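Local coordinates for orotidine 5'-phosphate decarboxylase (Pyrococcus horikoshii, PDB 2CZD), which probably catalyses the decarboxylation of orotidine 5'-monophosphate to UMP, the final step of de novo UMP biosynthesis, at residues A56-A61 and R68-K73; D91-V96 and G100-V105; R13-A18 and K47-V52. All blocks are in the same frame, centred on the assembly; numbering follows the deposited sequence.

Contact 1 of 3, residues A56-A61 and R68-K73; sequences ADLKLA and RLIARK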
# COMPACT_ATOMS: atom_id res chain seq x y z
N ALA B 56 9.55 -2.91 -7.37
CA ALA B 56 8.15 -2.51 -7.32
C ALA B 56 7.97 -1.74 -6.01
O ALA B 56 7.98 -2.34 -4.91
CB ALA B 56 7.23 -3.74 -7.37
N ASP B 57 7.87 -0.42 -6.13
CA ASP B 57 7.75 0.50 -5.00
C ASP B 57 6.28 0.52 -4.58
O ASP B 57 5.54 1.46 -4.88
CB ASP B 57 8.22 1.91 -5.42
CG ASP B 57 8.32 2.86 -4.25
OD1 ASP B 57 7.86 2.50 -3.15
OD2 ASP B 57 8.85 3.98 -4.42
N LEU B 58 5.88 -0.56 -3.92
CA LEU B 58 4.48 -0.67 -3.48
C LEU B 58 4.24 -0.22 -2.04
O LEU B 58 3.12 0.15 -1.70
CB LEU B 58 4.01 -2.11 -3.63
CG LEU B 58 4.33 -2.77 -4.97
CD1 LEU B 58 3.72 -4.18 -4.99
CD2 LEU B 58 3.79 -1.92 -6.11
N LYS B 59 5.30 -0.24 -1.21
CA LYS B 59 5.20 0.10 0.22
C LYS B 59 4.05 -0.71 0.81
O LYS B 59 3.13 -0.17 1.45
CB LYS B 59 5.00 1.60 0.43
CG LYS B 59 6.21 2.41 -0.03
CD LYS B 59 6.16 3.87 0.45
CE LYS B 59 7.34 4.71 -0.06
NZ LYS B 59 7.34 4.86 -1.55
N LEU B 60 4.13 -2.02 0.61
CA LEU B 60 3.07 -2.91 1.09
C LEU B 60 2.90 -2.77 2.60
O LEU B 60 3.88 -2.74 3.36
CB LEU B 60 3.35 -4.37 0.73
CG LEU B 60 3.31 -4.69 -0.78
CD1 LEU B 60 3.53 -6.21 -0.95
CD2 LEU B 60 2.00 -4.22 -1.42
N ALA B 61 1.64 -2.69 3.01
CA ALA B 61 1.28 -2.47 4.41
C ALA B 61 -0.02 -3.19 4.75
O ALA B 61 -0.86 -2.70 5.51
CB ALA B 61 1.12 -0.96 4.63
N ARG B 68 1.20 -11.34 0.81
CA ARG B 68 1.68 -12.51 0.06
C ARG B 68 1.05 -12.60 -1.33
O ARG B 68 1.74 -12.82 -2.32
CB ARG B 68 1.37 -13.78 0.85
CG ARG B 68 1.65 -15.08 0.10
CD ARG B 68 1.22 -16.26 0.97
NE ARG B 68 2.07 -16.35 2.16
CZ ARG B 68 1.64 -16.16 3.41
NH1 ARG B 68 0.36 -15.89 3.64
NH2 ARG B 68 2.49 -16.23 4.42
N LEU B 69 -0.27 -12.43 -1.40
CA LEU B 69 -0.96 -12.48 -2.69
C LEU B 69 -0.46 -11.40 -3.64
O LEU B 69 -0.26 -11.64 -4.84
CB LEU B 69 -2.46 -12.33 -2.48
CG LEU B 69 -3.16 -13.49 -1.79
CD1 LEU B 69 -4.57 -13.08 -1.47
CD2 LEU B 69 -3.16 -14.72 -2.70
N ILE B 70 -0.27 -10.19 -3.12
CA ILE B 70 0.22 -9.11 -3.96
C ILE B 70 1.64 -9.42 -4.45
O ILE B 70 1.96 -9.24 -5.63
CB ILE B 70 0.22 -7.78 -3.19
CG1 ILE B 70 -1.22 -7.38 -2.85
CG2 ILE B 70 0.91 -6.70 -4.02
CD1 ILE B 70 -1.28 -6.20 -1.88
N ALA B 71 2.49 -9.89 -3.53
CA ALA B 71 3.88 -10.22 -3.87
C ALA B 71 3.95 -11.33 -4.92
O ALA B 71 4.74 -11.27 -5.87
CB ALA B 71 4.62 -10.66 -2.60
N ARG B 72 3.12 -12.35 -4.75
CA ARG B 72 3.09 -13.46 -5.69
C ARG B 72 2.81 -12.95 -7.10
O ARG B 72 3.50 -13.35 -8.04
CB ARG B 72 2.03 -14.47 -5.27
CG ARG B 72 1.95 -15.72 -6.13
CD ARG B 72 1.18 -16.80 -5.37
NE ARG B 72 0.36 -17.62 -6.24
CZ ARG B 72 0.82 -18.53 -7.09
NH1 ARG B 72 2.13 -18.75 -7.18
NH2 ARG B 72 -0.02 -19.23 -7.85
N LYS B 73 1.82 -12.08 -7.25
CA LYS B 73 1.47 -11.52 -8.56
C LYS B 73 2.57 -10.62 -9.14
O LYS B 73 2.91 -10.70 -10.33
CB LYS B 73 0.18 -10.71 -8.44
CG LYS B 73 -0.39 -10.18 -9.73
CD LYS B 73 -1.05 -11.32 -10.52
CE LYS B 73 -1.78 -10.78 -11.75
NZ LYS B 73 -2.37 -11.92 -12.52

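Contact 2 of 3, residues D91-V96 and G100-V105; sequences DSVMAV and GEIIMV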
# COMPACT_ATOMS: atom_id res chain seq x y z
N ASP B 91 5.56 -10.28 10.44
CA ASP B 91 4.85 -11.29 9.66
C ASP B 91 4.48 -10.75 8.29
O ASP B 91 4.61 -11.46 7.29
CB ASP B 91 3.63 -11.87 10.41
CG ASP B 91 2.73 -10.80 11.04
OD1 ASP B 91 1.76 -11.20 11.73
OD2 ASP B 91 2.96 -9.60 10.86
N SER B 92 4.02 -9.50 8.23
CA SER B 92 3.68 -8.90 6.95
C SER B 92 4.93 -8.72 6.08
O SER B 92 4.85 -8.86 4.86
CB SER B 92 2.94 -7.58 7.15
OG SER B 92 1.62 -7.84 7.61
N VAL B 93 6.08 -8.45 6.70
CA VAL B 93 7.32 -8.31 5.93
C VAL B 93 7.75 -9.69 5.43
O VAL B 93 8.04 -9.87 4.24
CB VAL B 93 8.46 -7.76 6.80
CG1 VAL B 93 9.76 -7.75 5.99
CG2 VAL B 93 8.14 -6.34 7.26
N MET B 94 7.75 -10.69 6.33
CA MET B 94 8.20 -12.01 5.92
C MET B 94 7.30 -12.68 4.89
O MET B 94 7.76 -13.51 4.10
CB MET B 94 8.41 -12.91 7.15
CG MET B 94 9.61 -12.52 8.00
SD MET B 94 11.18 -12.44 7.09
CE MET B 94 11.39 -14.11 6.64
N ALA B 95 6.02 -12.30 4.86
CA ALA B 95 5.13 -12.88 3.86
C ALA B 95 5.56 -12.50 2.44
O ALA B 95 5.31 -13.25 1.48
CB ALA B 95 3.69 -12.46 4.10
N VAL B 96 6.21 -11.34 2.31
CA VAL B 96 6.71 -10.89 1.03
C VAL B 96 8.10 -11.49 0.78
O VAL B 96 8.36 -11.97 -0.31
CB VAL B 96 6.82 -9.34 0.98
CG1 VAL B 96 7.28 -8.88 -0.40
CG2 VAL B 96 5.46 -8.72 1.31
N GLY B 100 10.34 -13.30 -2.63
CA GLY B 100 11.34 -12.56 -3.39
C GLY B 100 12.07 -11.56 -2.51
O GLY B 100 11.75 -11.40 -1.33
N GLU B 101 13.05 -10.87 -3.09
CA GLU B 101 13.83 -9.90 -2.32
C GLU B 101 13.04 -8.65 -1.99
O GLU B 101 12.20 -8.19 -2.77
CB GLU B 101 15.13 -9.58 -3.05
CG GLU B 101 16.02 -10.82 -3.17
CD GLU B 101 17.38 -10.52 -3.76
OE1 GLU B 101 18.22 -9.98 -3.03
OE2 GLU B 101 17.59 -10.82 -4.97
N ILE B 102 13.33 -8.10 -0.83
CA ILE B 102 12.62 -6.94 -0.35
C ILE B 102 13.50 -5.79 0.05
O ILE B 102 14.70 -5.95 0.32
CB ILE B 102 11.75 -7.30 0.89
CG1 ILE B 102 12.63 -7.85 2.03
CG2 ILE B 102 10.67 -8.33 0.50
CD1 ILE B 102 11.94 -7.87 3.42
N ILE B 103 12.90 -4.61 0.08
CA ILE B 103 13.56 -3.38 0.51
C ILE B 103 12.59 -2.84 1.55
O ILE B 103 11.40 -2.70 1.27
CB ILE B 103 13.71 -2.38 -0.65
CG1 ILE B 103 14.76 -2.90 -1.63
CG2 ILE B 103 14.08 -0.96 -0.11
CD1 ILE B 103 14.73 -2.22 -3.00
N MET B 104 13.07 -2.51 2.75
CA MET B 104 12.20 -2.05 3.83
C MET B 104 12.18 -0.56 4.07
O MET B 104 13.20 0.10 3.97
CB MET B 104 12.58 -2.77 5.14
CG MET B 104 12.32 -4.27 5.09
SD MET B 104 12.99 -5.17 6.53
CE MET B 104 12.01 -4.46 7.89
N VAL B 105 11.01 -0.04 4.43
CA VAL B 105 10.87 1.38 4.73
C VAL B 105 11.12 1.57 6.22
O VAL B 105 10.39 1.02 7.06
CB VAL B 105 9.43 1.90 4.45
CG1 VAL B 105 9.29 3.36 4.92
CG2 VAL B 105 9.09 1.76 2.97

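Contact 3 of 3, residues R13-A18 and K47-V52; sequences RAIKIA and KEETGV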
# COMPACT_ATOMS: atom_id res chain seq x y z
N ARG B 13 6.01 5.09 -23.87
CA ARG B 13 7.08 6.06 -23.64
C ARG B 13 8.01 5.58 -22.53
O ARG B 13 9.23 5.70 -22.62
CB ARG B 13 6.49 7.42 -23.28
CG ARG B 13 7.52 8.54 -23.31
CD ARG B 13 6.84 9.90 -23.41
NE ARG B 13 6.44 10.43 -22.11
CZ ARG B 13 7.27 11.05 -21.27
NH1 ARG B 13 6.81 11.50 -20.10
NH2 ARG B 13 8.54 11.23 -21.60
N ALA B 14 7.42 5.04 -21.46
CA ALA B 14 8.22 4.55 -20.34
C ALA B 14 9.24 3.50 -20.80
O ALA B 14 10.40 3.54 -20.40
CB ALA B 14 7.32 3.98 -19.27
N ILE B 15 8.79 2.57 -21.64
CA ILE B 15 9.65 1.51 -22.14
C ILE B 15 10.77 2.08 -23.01
O ILE B 15 11.92 1.66 -22.90
CB ILE B 15 8.83 0.47 -22.93
CG1 ILE B 15 7.89 -0.26 -21.96
CG2 ILE B 15 9.73 -0.51 -23.64
CD1 ILE B 15 6.93 -1.22 -22.66
N LYS B 16 10.43 3.06 -23.85
CA LYS B 16 11.41 3.69 -24.72
C LYS B 16 12.48 4.40 -23.90
O LYS B 16 13.67 4.29 -24.20
CB LYS B 16 10.73 4.70 -25.65
CG LYS B 16 9.91 4.05 -26.75
CD LYS B 16 9.40 5.07 -27.75
CE LYS B 16 8.69 4.39 -28.93
NZ LYS B 16 7.52 3.59 -28.47
N ILE B 17 12.06 5.11 -22.87
CA ILE B 17 13.01 5.82 -22.02
C ILE B 17 13.91 4.84 -21.27
O ILE B 17 15.12 5.02 -21.21
CB ILE B 17 12.26 6.74 -21.01
CG1 ILE B 17 11.59 7.89 -21.77
CG2 ILE B 17 13.23 7.30 -19.98
CD1 ILE B 17 10.71 8.77 -20.91
N ALA B 18 13.32 3.78 -20.71
CA ALA B 18 14.13 2.80 -19.99
C ALA B 18 15.18 2.16 -20.89
O ALA B 18 16.32 1.96 -20.48
CB ALA B 18 13.22 1.73 -19.36
N LYS B 47 10.68 -5.97 -18.19
CA LYS B 47 11.71 -6.98 -17.99
C LYS B 47 12.15 -7.58 -19.33
O LYS B 47 13.34 -7.76 -19.57
CB LYS B 47 11.21 -8.10 -17.07
CG LYS B 47 12.21 -9.23 -16.83
CD LYS B 47 13.57 -8.68 -16.34
CE LYS B 47 13.48 -8.01 -14.96
NZ LYS B 47 13.22 -9.01 -13.87
N GLU B 48 11.19 -7.89 -20.20
CA GLU B 48 11.51 -8.49 -21.49
C GLU B 48 12.22 -7.51 -22.43
O GLU B 48 13.14 -7.88 -23.15
CB GLU B 48 10.23 -9.00 -22.16
CG GLU B 48 9.60 -10.20 -21.44
CD GLU B 48 10.41 -11.47 -21.58
OE1 GLU B 48 10.87 -11.77 -22.71
OE2 GLU B 48 10.58 -12.18 -20.57
N GLU B 49 11.78 -6.25 -22.40
CA GLU B 49 12.34 -5.21 -23.26
C GLU B 49 13.71 -4.66 -22.88
O GLU B 49 14.50 -4.32 -23.75
CB GLU B 49 11.37 -4.03 -23.35
CG GLU B 49 10.12 -4.31 -24.16
CD GLU B 49 10.42 -4.43 -25.63
OE1 GLU B 49 10.98 -3.46 -26.20
OE2 GLU B 49 10.11 -5.49 -26.22
N THR B 50 14.01 -4.60 -21.58
CA THR B 50 15.26 -4.02 -21.10
C THR B 50 16.25 -4.93 -20.38
O THR B 50 17.45 -4.63 -20.33
CB THR B 50 14.99 -2.86 -20.13
OG1 THR B 50 14.63 -3.40 -18.85
CG2 THR B 50 13.86 -1.99 -20.63
N GLY B 51 15.77 -6.02 -19.80
CA GLY B 51 16.67 -6.91 -19.08
C GLY B 51 17.25 -6.25 -17.84
O GLY B 51 18.22 -6.74 -17.25
N VAL B 52 16.66 -5.12 -17.44
CA VAL B 52 17.11 -4.38 -16.26
C VAL B 52 16.28 -4.83 -15.05
O VAL B 52 15.08 -5.07 -15.18
CB VAL B 52 16.92 -2.87 -16.45
CG1 VAL B 52 17.35 -2.13 -15.19
CG2 VAL B 52 17.78 -2.38 -17.63

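Contact 1 of 3, residues A56-A61 and R68-K73
I70 presents its two methyl ends to L58 and L60, joining helix 64-76 to strand 53-60 within one beta-alpha-beta unit of the TIM barrel. The contact is wholly apolar. CG2 of I70 reaches both leucines, lying 3.8 Å from CD2 of L60 and 3.9 Å from CD1 of L58. L60 also uses CD2 against the other methyl of the isoleucine, CD1 of I70, at 3.9 Å. In each pair the side chains run past one another in opposite directions, so methyls meet alongside rather than end on. With chi1 of I70 at -65°, its CG2 branch stands anti to the backbone N and its CG1 branch beside that N; the beta-branched residue thus offers two touching points from one helical position. Leucine suits the strand side because it branches at CG, one carbon further from the backbone than isoleucine's CB, which sets its methyls out toward the helix. W32 of helix 32-38 also packs on L60 and I70, while W32 of the second subunit packs on I70.

The side chains of D57 and K59 lie on the other side of the strand, joined by a salt bridge. Both are assigned to substrate binding, K59 probably also as proton donor, as in the family. The buried leucines thus tie the strand to its helix behind its substrate-binding face. D57 also sits at the centre of an inverse gamma turn. Its OD2 takes a salt bridge from K29, and K59 NZ has a second partner in D62 of the second subunit, so the charged row extends across the dimer interface. K59 NZ meets D57 OD1 at 2.9 Å on the syn side, 20° out of the carboxylate plane.

Contact 2 of 3, residues D91-V96 and G100-V105
V93 and V96, one helical turn apart, pack apolar branches on I102 and M104 of the following strand. V93 CG1 meets I102 CD1 at 3.4 Å, tighter than usual for two carbons, with the side chains crossing at about a right angle. I102 has chi1 of 59°, which sets CG1 between the backbone N and the carbonyl carbon and leaves CG2 anti to that carbon; CG2 then lies 3.6 Å from V96 CG1. Its two arms thus serve one valine each. The sulfur of M104 comes to 4.2 Å from V93 CG1, and this flexible side chain also packs on V127 and A128 of helix 121-131. Short valine branches suit a helix packed this near its strand.

The polar part is a single backbone bond, weak at 3.3 Å from G100 N to V96 O, with an angle of 132° at the hydrogen. Glycine fits after the helix, where G100 is almost fully extended, a conformation that glycine takes up easily.

The axes of helix 91-96 and strand 101-105 pass 9.0 Å apart at 145°, the roughly antiparallel return from helix to strand of a beta-alpha-beta crossover in a TIM barrel.

Contact 3 of 3, residues R13-A18 and K47-V52
The CA atoms of A18 and T50 lie 7.0 Å apart, and those of I15 and E49 7.3 Å, a spacing close enough for short side chains to span. Segment 13-18 is helical throughout, whereas in 47-52 the helix ends at T50 and G51 turns the chain out of it with positive phi (66°), a conformation that favours glycine. At I15 the touching branch is CG2, anti to the backbone N at a chi1 of -67°, and the I15 and E49 side chains cross at about a right angle. CG2 meets the aliphatic stem, with E49 CG 3.9 Å away, so glutamate suits this edge: its CH2 groups cover the isoleucine while the residue as a whole remains exposed. These are neighbouring outer helices of the TIM barrel, 11-21 and 41-50, and both A18 and T50 rest on I28 of strand 27-31 beneath them. The small A18 lets the helices approach, its CB 4.0 Å from T50 CG2. The threonine is two-sided: its methyl serves this packing, while OG1 gives its hydrogen to L46 O and accepts from V52 N in an ST turn, at 3.0 Å and 158°. With an alanine here, the N-H of V52 would probably be left without its hydroxyl acceptor and a gap would open beside A18 CB. The side chain of V52 packs on I28 as well.

In the fold
All three contacts belong to one eight-stranded parallel barrel and come along the chain in the order 3, 1, 2. Contact 3 joins outer helices 11-21 and 41-50; the latter leads into strand 53-60 of contact 1, yet their centres lie 21 Å apart. Contact 1 joins strand 53-60 to the helix after it, contact 2 helix 90-97 to the strand after it; their centres are 9 Å apart, and V96 packs against L60 and A71. Strand 81-85 lies between their strands. These two contacts thus pack adjacent units beside the dimer interface, contact 1 holding substrate-binding residues and the probable proton donor. Contact 3, about 25 Å from contact 2 between centres, is outer helix packing away from that interface.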